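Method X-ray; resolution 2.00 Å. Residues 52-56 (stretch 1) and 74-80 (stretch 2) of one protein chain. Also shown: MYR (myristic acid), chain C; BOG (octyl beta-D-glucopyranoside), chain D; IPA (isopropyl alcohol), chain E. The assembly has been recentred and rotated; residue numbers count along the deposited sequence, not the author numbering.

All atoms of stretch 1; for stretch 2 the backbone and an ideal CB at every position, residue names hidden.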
# COMPACT_ATOMS: atom_id res chain seq x y z
N ILE A 52 -1.37 13.40 7.94
CA ILE A 52 -0.96 12.09 7.48
C ILE A 52 -1.07 11.09 8.62
O ILE A 52 -0.39 11.23 9.63
CB ILE A 52 0.45 12.14 6.92
CG1 ILE A 52 0.49 13.12 5.73
CG2 ILE A 52 0.94 10.72 6.55
CD1 ILE A 52 1.76 13.02 4.91
N ALA A 53 -1.96 10.11 8.46
CA ALA A 53 -2.11 9.05 9.44
C ALA A 53 -1.03 8.00 9.22
O ALA A 53 -0.66 7.71 8.07
CB ALA A 53 -3.52 8.40 9.34
N TYR A 54 -0.52 7.43 10.30
CA TYR A 54 0.48 6.38 10.14
C TYR A 54 0.47 5.42 11.31
O TYR A 54 -0.04 5.72 12.38
CB TYR A 54 1.89 6.97 9.95
CG TYR A 54 2.48 7.76 11.12
CD1 TYR A 54 2.14 9.10 11.33
CD2 TYR A 54 3.40 7.17 11.99
CE1 TYR A 54 2.68 9.84 12.39
CE2 TYR A 54 3.97 7.91 13.05
CZ TYR A 54 3.60 9.23 13.24
OH TYR A 54 4.15 9.96 14.27
N LEU A 55 1.01 4.24 11.06
CA LEU A 55 1.25 3.26 12.10
C LEU A 55 2.72 3.25 12.45
O LEU A 55 3.57 3.48 11.57
CB LEU A 55 0.82 1.86 11.66
CG LEU A 55 -0.67 1.71 11.33
CD1 LEU A 55 -0.94 0.32 10.79
CD2 LEU A 55 -1.54 2.00 12.56
N GLU A 56 3.02 2.98 13.71
CA GLU A 56 4.41 2.90 14.15
C GLU A 56 4.60 1.79 15.20
O GLU A 56 3.71 1.55 16.03
CB GLU A 56 4.84 4.25 14.72
CG GLU A 56 6.29 4.31 15.15
CD GLU A 56 6.65 5.63 15.80
OE1 GLU A 56 5.73 6.34 16.25
OE2 GLU A 56 7.85 5.96 15.88
N UNK A 74 -4.14 1.15 1.89
CA UNK A 74 -3.80 1.97 3.04
C UNK A 74 -2.77 1.25 3.91
O UNK A 74 -2.31 0.16 3.57
CB UNK A 74 -5.05 2.30 3.85
N UNK A 75 -2.41 1.87 5.03
CA UNK A 75 -1.34 1.36 5.89
C UNK A 75 -1.68 -0.01 6.47
O UNK A 75 -0.77 -0.77 6.83
CB UNK A 75 -1.06 2.35 7.03
N UNK A 76 -2.96 -0.35 6.58
CA UNK A 76 -3.32 -1.66 7.14
C UNK A 76 -2.99 -2.83 6.19
O UNK A 76 -3.05 -3.99 6.61
CB UNK A 76 -4.81 -1.68 7.48
N UNK A 77 -2.64 -2.55 4.93
CA UNK A 77 -2.10 -3.59 4.04
C UNK A 77 -0.86 -4.28 4.61
O UNK A 77 -0.53 -5.40 4.23
CB UNK A 77 -1.76 -2.98 2.68
N UNK A 78 -0.16 -3.59 5.51
CA UNK A 78 1.15 -4.04 5.97
C UNK A 78 1.19 -4.80 7.29
O UNK A 78 2.27 -5.20 7.72
CB UNK A 78 2.07 -2.82 6.09
N UNK A 79 0.04 -4.99 7.95
CA UNK A 79 0.04 -5.45 9.35
C UNK A 79 0.71 -6.81 9.57
O UNK A 79 1.55 -6.96 10.46
CB UNK A 79 -1.40 -5.52 9.86
N UNK A 80 0.31 -7.80 8.80
CA UNK A 80 0.83 -9.15 9.04
C UNK A 80 2.28 -9.26 8.60
O UNK A 80 3.06 -10.01 9.17
CB UNK A 80 -0.02 -10.19 8.31
C1 MYR C . -3.43 -2.58 -4.54
O1 MYR C . -2.30 -2.40 -4.02
O2 MYR C . -3.69 -2.23 -5.72
C2 MYR C . -4.49 -3.33 -3.76
C3 MYR C . -3.95 -3.69 -2.37
C4 MYR C . -4.83 -4.73 -1.68
C5 MYR C . -6.20 -4.17 -1.32
C6 MYR C . -6.94 -5.15 -0.43
C7 MYR C . -7.23 -4.57 0.95
C8 MYR C . -7.00 -5.61 2.04
C9 MYR C . -8.06 -5.53 3.14
C10 MYR C . -7.47 -4.96 4.43
C11 MYR C . -8.39 -5.17 5.62
C12 MYR C . -7.98 -4.26 6.78
C13 MYR C . -8.32 -4.90 8.12
C14 MYR C . -7.20 -4.67 9.11
C1 BOG D . -9.85 -12.13 10.05
O1 BOG D . -9.24 -11.40 8.99
C2 BOG D . -9.74 -13.62 9.70
O2 BOG D . -10.79 -13.95 8.80
C3 BOG D . -9.78 -14.57 10.89
O3 BOG D . -9.47 -15.92 10.51
C4 BOG D . -8.78 -14.07 11.92
O4 BOG D . -8.67 -14.99 13.02
C5 BOG D . -9.30 -12.70 12.36
O5 BOG D . -9.21 -11.76 11.27
C6 BOG D . -8.60 -12.16 13.60
O6 BOG D . -7.60 -11.20 13.26
C1' BOG D . -9.34 -9.99 9.14
C2' BOG D . -8.37 -9.32 8.18
C3' BOG D . -8.21 -10.18 6.94
C4' BOG D . -7.47 -9.46 5.83
C5' BOG D . -8.09 -9.85 4.49
C6' BOG D . -7.20 -9.43 3.33
C7' BOG D . -8.02 -9.30 2.06
C8' BOG D . -8.77 -10.58 1.78
C1 IPA E . -3.90 -7.18 5.43
C2 IPA E . -3.28 -7.17 6.82
C3 IPA E . -4.26 -7.74 7.84
O2 IPA E . -2.06 -7.92 6.80

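Position 74 precedes the tight turn and is nearly extended, with phi/psi of -159/-177. Nothing of stretch 1 lies within 5.5 Å of its ideal CB, so the strand places no demand here; what can be read is local. The backbone N of position 76 sits where a short acceptor could reach forward to it, which suits Asp, Asn, Ser or Thr. The deposited residue is Asp74. Its OD1 accepts a hydrogen bond from the N of position 76 at 2.9 Å, while its backbone O takes one from the N of position 77 at 3.1 Å, so side chain and main chain together hold the start of the 3-10 segment.

Position 75 is where the strand is met. Its CA lies 6.8 Å from the CA of Tyr54, the nearest CA pair across the two stretches, and CA-to-CB points toward the strand. The ideal CB is 4.3 Å from Leu55 CD1, 5.3 Å from Tyr54 CA and 5.5 Å from Ala53 O. Stretch 1 offers a leucine side chain, then strand backbone, then the methyl of Ala53: a mostly apolar track that a long, slender chain could follow. Leu, Met, Gln, Lys or Arg would be reasonable, and the polar ones would need a partner for their ends. Lys75 is found. After a p turn at chi1 its next two torsions are t, which carries the aliphatic stem along the strand. Lys75 CD packs 3.7 Å from Leu55 CG and, equally, 3.7 Å from Tyr54 CA. The m turn at chi4 leaves Lys75 NZ 4.2 Å from Ala53 CB, too apolar a neighbour to satisfy an ammonium; NZ finds its hydrogen bonding elsewhere in the structure. The closest contacts with the strand are made by a methylene, CD.

At position 76 CA-to-CB runs sideways, and the ideal CB is 5.5 Å from Leu55 CD1. A small or medium apolar residue would suit that neighbour, but a short polar one would also fit if its end were paired elsewhere. Asp76 takes the second course: OD1 comes to 3.8 Å from Leu55 CD1, a plain contact, and both carboxylate oxygens are hydrogen-bonded elsewhere.

Position 77 is out of reach of the strand, and its side chain is left to the myristic acid. Many residues would do; Asn77 places OD1 3.2 Å from MYR C3.

Position 78 points toward stretch 1 across a gap, so even a large side chain could be accommodated. The nearest side-chain approach of Trp78 is from its CB, 6.4 Å from Leu55 CD1, too far for contact, while its N closes the turn on Lys75 O at 3.2 Å.

Position 79 begins the helix with CB directed sideways, beyond 5.5 Å of the strand. Only a chain with some length can return to Leu55: Leu, Met or perhaps Ile. Leu79, m then t, brings CD2 to 3.4 Å from Leu55 CD1, while Leu79 CD1 lies 3.9 Å from MYR C14.

Position 80 is free of the strand and tolerates a long polar chain. In Arg80, the backbone N donates to IPA O2 at 3.1 Å.

Stretch 2 74-80: DKDNWLR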
# COMPACT_ATOMS: atom_id res chain seq x y z
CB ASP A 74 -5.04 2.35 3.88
CG ASP A 74 -5.81 1.13 4.40
OD1 ASP A 74 -5.20 0.15 4.85
OD2 ASP A 74 -7.05 1.17 4.39
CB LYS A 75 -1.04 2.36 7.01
CG LYS A 75 -2.21 2.64 7.94
CD LYS A 75 -1.97 3.94 8.72
CE LYS A 75 -3.10 4.23 9.69
NZ LYS A 75 -4.41 4.35 9.01
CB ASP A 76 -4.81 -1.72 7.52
CG ASP A 76 -5.13 -0.93 8.78
OD1 ASP A 76 -4.33 -0.96 9.74
OD2 ASP A 76 -6.19 -0.29 8.83
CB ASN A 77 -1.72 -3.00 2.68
CG ASN A 77 -2.81 -3.13 1.63
OD1 ASN A 77 -2.51 -3.27 0.45
ND2 ASN A 77 -4.07 -3.09 2.05
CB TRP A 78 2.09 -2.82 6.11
CG TRP A 78 2.35 -2.12 4.79
CD1 TRP A 78 1.80 -0.92 4.35
CD2 TRP A 78 3.21 -2.57 3.75
NE1 TRP A 78 2.30 -0.62 3.09
CE2 TRP A 78 3.16 -1.62 2.71
CE3 TRP A 78 4.05 -3.70 3.61
CZ2 TRP A 78 3.92 -1.76 1.54
CZ3 TRP A 78 4.78 -3.84 2.46
CH2 TRP A 78 4.72 -2.87 1.44
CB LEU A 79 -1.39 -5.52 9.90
CG LEU A 79 -2.17 -4.21 9.72
CD1 LEU A 79 -3.53 -4.27 10.42
CD2 LEU A 79 -1.35 -3.05 10.24
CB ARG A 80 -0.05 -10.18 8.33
CG ARG A 80 -1.40 -10.36 9.03
CD ARG A 80 -2.38 -11.15 8.20
NE ARG A 80 -3.63 -11.34 8.92
CZ ARG A 80 -4.72 -11.89 8.40
NH1 ARG A 80 -4.70 -12.33 7.15
NH2 ARG A 80 -5.82 -12.02 9.14
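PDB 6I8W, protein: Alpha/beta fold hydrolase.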